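Local coordinates for 3-hydroxyisobutyrate dehydrogenase family protein (Geobacter sulfurreducens, PDB 3PDU), which probably reduces succinic semialdehyde to gamma-hydroxybutyrate with NADPH, as a member of the beta-hydroxyacid dehydrogenase family, at residues G131-F144 with A153-G167. Sequence-based numbering, arbitrary orientation. Where two conformers were deposited one is given.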
loop_
_atom_site.group_PDB
_atom_site.type_symbol
_atom_site.label_atom_id
_atom_site.label_comp_id
_atom_site.label_asym_id
_atom_site.label_seq_id
_atom_site.Cartn_x
_atom_site.Cartn_y
_atom_site.Cartn_z
ATOM N N GLY A 131 6.854 -35.214 10.181
ATOM C CA GLY A 131 5.512 -35.596 10.587
ATOM C C GLY A 131 4.939 -34.686 11.668
ATOM O O GLY A 131 4.151 -35.123 12.506
ATOM N N THR A 132 5.310 -33.412 11.652
ATOM C CA THR A 132 4.845 -32.513 12.698
ATOM C C THR A 132 3.961 -31.384 12.144
ATOM O O THR A 132 3.924 -30.283 12.688
ATOM C CB THR A 132 6.018 -31.949 13.492
ATOM O OG1 THR A 132 6.906 -31.242 12.607
ATOM C CG2 THR A 132 6.790 -33.110 14.169
ATOM N N LEU A 133 3.243 -31.681 11.068
ATOM C CA LEU A 133 2.315 -30.725 10.455
ATOM C C LEU A 133 1.124 -30.456 11.377
ATOM O O LEU A 133 0.791 -31.282 12.222
ATOM C CB LEU A 133 1.787 -31.289 9.132
ATOM C CG LEU A 133 2.825 -31.528 8.034
ATOM C CD1 LEU A 133 2.188 -32.276 6.843
ATOM C CD2 LEU A 133 3.454 -30.210 7.571
ATOM N N ILE A 134 0.484 -29.301 11.205
ATOM C CA ILE A 134 -0.790 -29.031 11.861
ATOM C C ILE A 134 -1.847 -29.199 10.783
ATOM O O ILE A 134 -1.797 -28.537 9.752
ATOM C CB ILE A 134 -0.843 -27.594 12.428
ATOM C CG1 ILE A 134 0.286 -27.381 13.449
ATOM C CG2 ILE A 134 -2.220 -27.309 13.052
ATOM C CD1 ILE A 134 0.551 -25.925 13.774
ATOM N N ILE A 135 -2.789 -30.103 11.000
ATOM C CA ILE A 135 -3.741 -30.436 9.950
ATOM C C ILE A 135 -5.082 -29.756 10.215
ATOM O O ILE A 135 -5.669 -29.929 11.288
ATOM C CB ILE A 135 -3.884 -31.970 9.821
ATOM C CG1 ILE A 135 -2.543 -32.568 9.384
ATOM C CG2 ILE A 135 -4.982 -32.335 8.837
ATOM C CD1 ILE A 135 -2.482 -34.083 9.480
ATOM N N LEU A 136 -5.539 -28.972 9.236
ATOM C CA LEU A 136 -6.753 -28.149 9.357
ATOM C C LEU A 136 -7.909 -28.726 8.540
ATOM O O LEU A 136 -8.246 -28.226 7.467
ATOM C CB LEU A 136 -6.461 -26.732 8.875
ATOM C CG LEU A 136 -5.243 -26.082 9.547
ATOM C CD1 LEU A 136 -4.859 -24.792 8.842
ATOM C CD2 LEU A 136 -5.488 -25.841 11.042
ATOM N N ALA A 137 -8.536 -29.765 9.059
ATOM C CA ALA A 137 -9.511 -30.517 8.273
ATOM C C ALA A 137 -10.932 -29.948 8.371
ATOM O O ALA A 137 -11.281 -29.276 9.349
ATOM C CB ALA A 137 -9.491 -31.970 8.701
ATOM N N ALA A 138 -11.726 -30.207 7.333
ATOM C CA ALA A 138 -13.151 -29.861 7.288
ATOM C C ALA A 138 -13.837 -30.723 6.235
ATOM O O ALA A 138 -13.272 -30.990 5.172
ATOM C CB ALA A 138 -13.347 -28.361 6.969
ATOM N N GLY A 139 -15.054 -31.166 6.536
ATOM C CA GLY A 139 -15.794 -32.030 5.639
ATOM C C GLY A 139 -16.246 -33.303 6.339
ATOM O O GLY A 139 -16.603 -33.284 7.515
ATOM N N ASP A 140 -16.199 -34.417 5.621
ATOM C CA ASP A 140 -16.824 -35.659 6.079
ATOM C C ASP A 140 -16.213 -36.207 7.372
ATOM O O ASP A 140 -15.041 -36.566 7.408
ATOM C CB ASP A 140 -16.775 -36.707 4.966
ATOM C CG ASP A 140 -17.530 -37.969 5.323
ATOM O OD1 ASP A 140 -17.097 -38.684 6.246
ATOM O OD2 ASP A 140 -18.557 -38.246 4.682
ATOM N N GLN A 141 -17.021 -36.286 8.428
ATOM C CA GLN A 141 -16.536 -36.708 9.742
ATOM C C GLN A 141 -16.089 -38.171 9.795
ATOM O O GLN A 141 -15.102 -38.494 10.451
ATOM C CB GLN A 141 -17.597 -36.451 10.822
ATOM C CG GLN A 141 -17.540 -35.065 11.445
ATOM C CD GLN A 141 -16.614 -35.003 12.658
ATOM O OE1 GLN A 141 -15.822 -35.919 12.905
ATOM N NE2 GLN A 141 -16.718 -33.921 13.424
ATOM N N SER A 142 -16.820 -39.055 9.121
ATOM C CA SER A 142 -16.429 -40.458 9.076
ATOM C C SER A 142 -15.071 -40.619 8.389
ATOM O O SER A 142 -14.260 -41.461 8.789
ATOM C CB SER A 142 -17.496 -41.323 8.389
ATOM O OG SER A 142 -17.521 -41.110 6.982
ATOM N N LEU A 143 -14.812 -39.813 7.366
ATOM C CA LEU A 143 -13.512 -39.884 6.686
ATOM C C LEU A 143 -12.391 -39.323 7.571
ATOM O O LEU A 143 -11.290 -39.881 7.633
ATOM C CB LEU A 143 -13.549 -39.164 5.337
ATOM C CG LEU A 143 -12.257 -39.114 4.499
ATOM C CD1 LEU A 143 -11.650 -40.507 4.293
ATOM C CD2 LEU A 143 -12.532 -38.443 3.142
ATOM N N PHE A 144 -12.670 -38.221 8.257
ATOM C CA PHE A 144 -11.716 -37.681 9.226
ATOM C C PHE A 144 -11.312 -38.783 10.222
ATOM O O PHE A 144 -10.133 -38.990 10.509
ATOM C CB PHE A 144 -12.350 -36.480 9.952
ATOM C CG PHE A 144 -11.461 -35.843 10.982
ATOM C CD1 PHE A 144 -10.468 -34.949 10.604
ATOM C CD2 PHE A 144 -11.618 -36.135 12.329
ATOM C CE1 PHE A 144 -9.646 -34.346 11.559
ATOM C CE2 PHE A 144 -10.797 -35.545 13.288
ATOM C CZ PHE A 144 -9.812 -34.652 12.900
ATOM N N ALA A 153 0.704 -40.184 11.302
ATOM C CA ALA A 153 1.997 -40.285 10.628
ATOM C C ALA A 153 2.394 -38.957 9.983
ATOM O O ALA A 153 3.575 -38.702 9.726
ATOM C CB ALA A 153 1.956 -41.385 9.568
ATOM N N LEU A 154 1.411 -38.106 9.717
ATOM C CA LEU A 154 1.684 -36.867 8.987
ATOM C C LEU A 154 1.841 -35.633 9.862
ATOM O O LEU A 154 2.601 -34.718 9.524
ATOM C CB LEU A 154 0.574 -36.603 7.972
ATOM C CG LEU A 154 0.380 -37.627 6.849
ATOM C CD1 LEU A 154 -0.792 -37.189 5.988
ATOM C CD2 LEU A 154 1.635 -37.764 6.001
ATOM N N GLY A 155 1.118 -35.593 10.975
ATOM C CA GLY A 155 1.012 -34.364 11.742
ATOM C C GLY A 155 1.118 -34.563 13.233
ATOM O O GLY A 155 1.033 -35.691 13.717
ATOM N N LYS A 156 1.309 -33.465 13.962
ATOM C CA LYS A 156 1.335 -33.506 15.431
ATOM C C LYS A 156 0.010 -33.022 16.004
ATOM O O LYS A 156 -0.258 -33.176 17.194
ATOM C CB LYS A 156 2.439 -32.597 15.964
ATOM C CG LYS A 156 2.183 -31.114 15.659
ATOM C CD LYS A 156 3.326 -30.256 16.178
ATOM C CE LYS A 156 3.046 -28.775 15.997
ATOM N NZ LYS A 156 4.193 -27.963 16.469
ATOM N N LYS A 157 -0.810 -32.407 15.164
ATOM C CA LYS A 157 -2.046 -31.796 15.644
ATOM C C LYS A 157 -3.064 -31.807 14.514
ATOM O O LYS A 157 -2.748 -31.463 13.370
ATOM C CB LYS A 157 -1.768 -30.364 16.113
ATOM C CG LYS A 157 -2.971 -29.589 16.631
ATOM C CD LYS A 157 -2.551 -28.155 17.000
ATOM C CE LYS A 157 -3.718 -27.334 17.534
ATOM N NZ LYS A 157 -4.187 -27.853 18.855
ATOM N N CYS A 158 -4.281 -32.220 14.821
ATOM C CA CYS A 158 -5.312 -32.329 13.796
ATOM C C CYS A 158 -6.625 -31.773 14.303
ATOM O O CYS A 158 -7.146 -32.225 15.307
ATOM C CB CYS A 158 -5.502 -33.788 13.383
ATOM S SG CYS A 158 -4.049 -34.526 12.632
ATOM N N LEU A 159 -7.150 -30.768 13.609
ATOM C CA LEU A 159 -8.427 -30.184 13.988
ATOM C C LEU A 159 -9.456 -30.477 12.914
ATOM O O LEU A 159 -9.118 -30.541 11.735
ATOM C CB LEU A 159 -8.296 -28.671 14.154
ATOM C CG LEU A 159 -7.331 -28.188 15.230
ATOM C CD1 LEU A 159 -7.198 -26.686 15.146
ATOM C CD2 LEU A 159 -7.820 -28.623 16.607
ATOM N N HIS A 160 -10.708 -30.658 13.324
ATOM C CA HIS A 160 -11.816 -30.688 12.380
ATOM C C HIS A 160 -12.623 -29.411 12.580
ATOM O O HIS A 160 -13.137 -29.153 13.673
ATOM C CB HIS A 160 -12.682 -31.935 12.577
ATOM C CG HIS A 160 -13.757 -32.089 11.545
ATOM N ND1 HIS A 160 -14.935 -31.374 11.587
ATOM C CD2 HIS A 160 -13.828 -32.868 10.440
ATOM C CE1 HIS A 160 -15.688 -31.709 10.554
ATOM N NE2 HIS A 160 -15.040 -32.614 9.843
ATOM N N LEU A 161 -12.738 -28.618 11.520
ATOM C CA LEU A 161 -13.221 -27.246 11.634
ATOM C C LEU A 161 -14.650 -27.039 11.122
ATOM O O LEU A 161 -15.110 -25.904 11.016
ATOM C CB LEU A 161 -12.267 -26.300 10.886
ATOM C CG LEU A 161 -10.835 -26.240 11.456
ATOM C CD1 LEU A 161 -9.849 -25.546 10.507
ATOM C CD2 LEU A 161 -10.825 -25.558 12.813
ATOM N N GLY A 162 -15.336 -28.127 10.793
ATOM C CA GLY A 162 -16.735 -28.062 10.403
ATOM C C GLY A 162 -16.955 -28.386 8.942
ATOM O O GLY A 162 -16.370 -29.333 8.418
ATOM N N GLU A 163 -17.804 -27.601 8.282
ATOM C CA GLU A 163 -18.150 -27.833 6.877
ATOM C C GLU A 163 -17.004 -27.517 5.913
ATOM O O GLU A 163 -16.139 -26.695 6.217
ATOM C CB GLU A 163 -19.365 -26.978 6.498
ATOM C CG GLU A 163 -20.545 -27.100 7.458
ATOM C CD GLU A 163 -21.496 -28.233 7.095
ATOM O OE1 GLU A 163 -21.089 -29.151 6.351
ATOM O OE2 GLU A 163 -22.658 -28.202 7.558
ATOM N N VAL A 164 -17.012 -28.164 4.748
ATOM C CA VAL A 164 -16.004 -27.897 3.731
ATOM C C VAL A 164 -15.939 -26.399 3.479
ATOM O O VAL A 164 -16.977 -25.722 3.387
ATOM C CB VAL A 164 -16.298 -28.632 2.412
ATOM C CG1 VAL A 164 -15.271 -28.255 1.352
ATOM C CG2 VAL A 164 -16.300 -30.138 2.635
ATOM N N GLY A 165 -14.720 -25.881 3.388
ATOM C CA GLY A 165 -14.515 -24.452 3.235
ATOM C C GLY A 165 -13.878 -23.800 4.450
ATOM O O GLY A 165 -13.105 -22.859 4.297
ATOM N N GLN A 166 -14.205 -24.280 5.652
ATOM C CA GLN A 166 -13.661 -23.689 6.881
ATOM C C GLN A 166 -12.176 -23.991 7.033
ATOM O O GLN A 166 -11.420 -23.176 7.563
ATOM C CB GLN A 166 -14.415 -24.185 8.123
ATOM C CG GLN A 166 -15.872 -23.748 8.166
ATOM C CD GLN A 166 -16.007 -22.241 8.171
ATOM O OE1 GLN A 166 -15.855 -21.606 9.211
ATOM N NE2 GLN A 166 -16.278 -21.659 7.004
ATOM N N GLY A 167 -11.764 -25.176 6.584
ATOM C CA GLY A 167 -10.354 -25.532 6.574
ATOM C C GLY A 167 -9.573 -24.617 5.642
ATOM O O GLY A 167 -8.542 -24.065 6.021
HETATM O O HOH W 1 6.025 -28.435 13.773
#
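His-160 is held on several sides by segment 131-144. Its CB sits 3.9 Å from the centroid of the Phe-144 ring, over the face, and the imidazole turns its edge to that face. With CG anti to the backbone N (chi1 -174°), the ring swings round until NE2 donates to Gly-139 O at 2.9 Å, the oxygen lying in the ring plane although NE2 stands above the carbonyl plane. The Gln-141 amide stacks over one imidazole face, Ala-138 CA over the other. An alanine in place of His-160 would probably leave Gly-139 O without this donor and the Phe-144 face without its edge-on partner. His-160 ends strand 157-160, which runs parallel to strand 133-139, joined through helices 141-146 and 148-154 in a beta-alpha-beta crossover at one margin of the Rossmann-type, NADP-binding domain's sheet. Ile-135 N donates a nearly straight hydrogen bond (172°) to Lys-157 O. Packing is close here: apolar Ile-135 lays CD1 3.5 Å from Cys-158 SG, and Gly-155 suits the bulge because a CB would strike Leu-133 O. Only the exposed Lys-156 margin is looser: NZ bonds Ala-208 O of the second subunit, and weakly a water that donates to Thr-132 O.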